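Local coordinates for protein histidinol-phosphate aminotransferase (Clostridium acetobutylicum, PDB 3FTB) that probably transfers an amino group between histidinol phosphate and a 2-oxo acid, using pyridoxal 5'-phosphate as cofactor, at residues A[184-189]-A[297-302]. Sequence-based numbering, arbitrary orientation.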
ATOM      1  N   GLU A 184      -3.422 -15.036  12.066  1.00 29.76           N
ATOM      2  CA  GLU A 184      -4.069 -16.231  11.536  1.00 22.15           C
ATOM      3  C   GLU A 184      -3.981 -16.332  10.018  1.00 32.77           C
ATOM      4  O   GLU A 184      -4.907 -16.803   9.365  1.00 40.46           O
ATOM      5  CB  GLU A 184      -5.534 -16.275  11.977  1.00 26.11           C
ATOM      6  CG  GLU A 184      -5.721 -16.684  13.442  1.00 23.45           C
ATOM      7  CD  GLU A 184      -7.169 -16.913  13.786  1.00 31.53           C
ATOM      8  OE1 GLU A 184      -8.051 -16.901  12.878  1.00 27.92           O
ATOM      9  OE2 GLU A 184      -7.421 -17.108  14.983  1.00 32.85           O
ATOM     10  N   ALA A 185      -2.852 -15.904   9.465  1.00 36.25           N
ATOM     11  CA  ALA A 185      -2.692 -15.818   8.018  1.00 34.75           C
ATOM     12  C   ALA A 185      -2.697 -17.193   7.372  1.00 32.91           C
ATOM     13  O   ALA A 185      -2.935 -17.321   6.168  1.00 30.86           O
ATOM     14  CB  ALA A 185      -1.411 -15.081   7.675  1.00 43.28           C
ATOM     15  N   PHE A 186      -2.437 -18.216   8.184  1.00 32.34           N
ATOM     16  CA  PHE A 186      -2.354 -19.587   7.706  1.00 38.98           C
ATOM     17  C   PHE A 186      -3.588 -20.380   8.109  1.00 41.37           C
ATOM     18  O   PHE A 186      -3.840 -21.452   7.554  1.00 41.86           O
ATOM     19  CB  PHE A 186      -1.115 -20.291   8.272  1.00 29.91           C
ATOM     20  CG  PHE A 186       0.179 -19.890   7.613  1.00 31.52           C
ATOM     21  CD1 PHE A 186       0.432 -20.217   6.289  1.00 25.13           C
ATOM     22  CD2 PHE A 186       1.159 -19.213   8.333  1.00 32.41           C
ATOM     23  CE1 PHE A 186       1.635 -19.868   5.683  1.00 27.13           C
ATOM     24  CE2 PHE A 186       2.364 -18.861   7.738  1.00 28.41           C
ATOM     25  CZ  PHE A 186       2.603 -19.192   6.408  1.00 29.41           C
ATOM     26  N   ILE A 187      -4.348 -19.848   9.067  1.00 31.37           N
ATOM     27  CA  ILE A 187      -5.455 -20.574   9.679  1.00 30.03           C
ATOM     28  C   ILE A 187      -6.358 -21.240   8.643  1.00 33.53           C
ATOM     29  O   ILE A 187      -7.160 -22.109   8.976  1.00 39.85           O
ATOM     30  CB  ILE A 187      -6.327 -19.653  10.546  1.00 31.68           C
ATOM     31  CG1 ILE A 187      -7.077 -20.452  11.619  1.00 29.86           C
ATOM     32  CG2 ILE A 187      -7.317 -18.920   9.670  1.00 25.98           C
ATOM     33  CD1 ILE A 187      -6.223 -20.895  12.801  1.00 33.11           C
ATOM     34  N   GLU A 188      -6.218 -20.837   7.388  1.00 27.38           N
ATOM     35  CA  GLU A 188      -7.074 -21.336   6.323  1.00 36.04           C
ATOM     36  C   GLU A 188      -6.858 -22.823   6.105  1.00 35.09           C
ATOM     37  O   GLU A 188      -7.786 -23.572   5.760  1.00 29.60           O
ATOM     38  CB  GLU A 188      -6.722 -20.617   5.036  1.00 55.24           C
ATOM     39  CG  GLU A 188      -6.130 -19.251   5.232  1.00 63.48           C
ATOM     40  CD  GLU A 188      -7.193 -18.214   5.394  1.00 63.50           C
ATOM     41  OE1 GLU A 188      -6.819 -17.079   5.710  1.00 65.51           O
ATOM     42  OE2 GLU A 188      -8.385 -18.537   5.206  1.00 60.13           O
ATOM     43  N   PHE A 189      -5.616 -23.238   6.330  1.00 29.19           N
ATOM     44  CA  PHE A 189      -5.138 -24.538   5.901  1.00 29.65           C
ATOM     45  C   PHE A 189      -5.565 -25.647   6.855  1.00 33.42           C
ATOM     46  O   PHE A 189      -5.209 -26.805   6.655  1.00 41.91           O
ATOM     47  CB  PHE A 189      -3.611 -24.518   5.755  1.00 34.76           C
ATOM     48  CG  PHE A 189      -3.106 -23.658   4.619  1.00 26.72           C
ATOM     49  CD1 PHE A 189      -2.969 -24.184   3.336  1.00 18.84           C
ATOM     50  CD2 PHE A 189      -2.722 -22.340   4.844  1.00 32.90           C
ATOM     51  CE1 PHE A 189      -2.491 -23.392   2.296  1.00 21.96           C
ATOM     52  CE2 PHE A 189      -2.243 -21.550   3.804  1.00 32.93           C
ATOM     53  CZ  PHE A 189      -2.120 -22.084   2.535  1.00 23.84           C
ATOM     54  N   ALA A 297      -0.818 -26.342   9.018  1.00 30.80           N
ATOM     55  CA  ALA A 297      -0.949 -25.549   7.801  1.00 30.66           C
ATOM     56  C   ALA A 297      -0.165 -26.206   6.670  1.00 29.93           C
ATOM     57  O   ALA A 297      -0.072 -27.432   6.604  1.00 38.41           O
ATOM     58  CB  ALA A 297      -0.463 -24.110   8.036  1.00 36.04           C
ATOM     59  N   ASN A 298       0.427 -25.399   5.794  1.00 39.53           N
ATOM     60  CA  ASN A 298       1.174 -25.940   4.651  1.00 35.43           C
ATOM     61  C   ASN A 298       2.709 -25.894   4.787  1.00 28.05           C
ATOM     62  O   ASN A 298       3.428 -25.600   3.821  1.00 29.35           O
ATOM     63  CB  ASN A 298       0.717 -25.277   3.346  1.00 39.41           C
ATOM     64  CG  ASN A 298       1.018 -23.794   3.319  1.00 35.77           C
ATOM     65  OD1 ASN A 298       0.967 -23.133   4.352  1.00 27.64           O
ATOM     66  ND2 ASN A 298       1.359 -23.268   2.142  1.00 32.69           N
ATOM     67  N   PHE A 299       3.204 -26.222   5.982  1.00 30.59           N
ATOM     68  CA  PHE A 299       4.637 -26.342   6.226  1.00 26.15           C
ATOM     69  C   PHE A 299       4.911 -27.241   7.432  1.00 27.65           C
ATOM     70  O   PHE A 299       4.029 -27.468   8.261  1.00 29.29           O
ATOM     71  CB  PHE A 299       5.271 -24.967   6.426  1.00 27.29           C
ATOM     72  CG  PHE A 299       4.575 -24.134   7.460  1.00 31.34           C
ATOM     73  CD1 PHE A 299       4.867 -24.287   8.805  1.00 40.51           C
ATOM     74  CD2 PHE A 299       3.619 -23.200   7.087  1.00 24.92           C
ATOM     75  CE1 PHE A 299       4.219 -23.526   9.766  1.00 32.86           C
ATOM     76  CE2 PHE A 299       2.971 -22.445   8.034  1.00 29.90           C
ATOM     77  CZ  PHE A 299       3.272 -22.601   9.378  1.00 35.59           C
ATOM     78  N   VAL A 300       6.142 -27.737   7.522  1.00 33.97           N
ATOM     79  CA  VAL A 300       6.533 -28.706   8.544  1.00 38.66           C
ATOM     80  C   VAL A 300       7.938 -28.397   9.100  1.00 42.49           C
ATOM     81  O   VAL A 300       8.870 -28.154   8.329  1.00 41.05           O
ATOM     82  CB  VAL A 300       6.504 -30.137   7.949  1.00 32.52           C
ATOM     83  CG1 VAL A 300       7.473 -30.243   6.765  1.00 26.82           C
ATOM     84  CG2 VAL A 300       6.808 -31.180   9.010  1.00 29.75           C
ATOM     85  N   LEU A 301       8.088 -28.394  10.429  1.00 38.85           N
ATOM     86  CA  LEU A 301       9.398 -28.160  11.066  1.00 34.94           C
ATOM     87  C   LEU A 301      10.121 -29.460  11.455  1.00 36.74           C
ATOM     88  O   LEU A 301       9.645 -30.230  12.300  1.00 29.91           O
ATOM     89  CB  LEU A 301       9.260 -27.275  12.317  1.00 35.31           C
ATOM     90  CG  LEU A 301      10.543 -27.001  13.114  1.00 32.35           C
ATOM     91  CD1 LEU A 301      11.352 -25.900  12.448  1.00 23.80           C
ATOM     92  CD2 LEU A 301      10.237 -26.647  14.567  1.00 31.72           C
ATOM     93  N   CYS A 302      11.287 -29.678  10.857  1.00 45.19           N
ATOM     94  CA  CYS A 302      12.057 -30.892  11.098  1.00 44.56           C
ATOM     95  C   CYS A 302      13.330 -30.641  11.924  1.00 34.39           C
ATOM     96  O   CYS A 302      14.057 -29.674  11.703  1.00 37.18           O
ATOM     97  CB  CYS A 302      12.373 -31.588   9.764  1.00 33.10           C
ATOM     98  SG  CYS A 302      10.894 -32.011   8.786  1.00 32.19           S
TER
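Phe189 and Ala297 bring the two backbones together, their CA atoms 4.7 Å apart, where the short 3-10 turn of 187-189 meets the residues leading into strand 299-304; no hydrogen bond joins 184-189 to 297-302, so the contact rests on packing. The methyl of Ala297 touches both phenylalanines at their CB atoms: Ala297 CB lies 3.9 Å from Phe186 CB and equally far from Phe189 CB. Phe186 and Phe299 form a T-shaped pair, with planes at 69° and centroids 4.8 Å apart. Phe299 CE2 is the atom that points in, 3.5 Å above the centre of the Phe186 ring and almost equidistant from its carbons. A chi1 of 52°, with CG between the backbone N and the carbonyl carbon, brings the Phe299 edge there. Asn298 instead lays its amide flat over a face of Phe189, the planes only 6° apart, with Asn298 OD1 over the centre of the ring and 3.6 Å from Phe189 CE2; its CB adds a CH-pi contact to the same ring. OD1 also approaches Phe186 CD1 at 3.5 Å and is buried without a hydrogen-bond partner, whereas ND2 is held by Asn34 O, which would help fix the rotation of the amide. Beyond these two segments, Phe216 makes an edge-to-face contact with Phe189, and Trp271 of helix 262-285 touches it too. The contact thus joins the loop after strand 179-183 of the seven-stranded sheet to strand 299-304, which runs between strands 289-293 and 336-340 in the five-stranded sheet, so the loop that leaves one sheet packs on the start of a strand of the other.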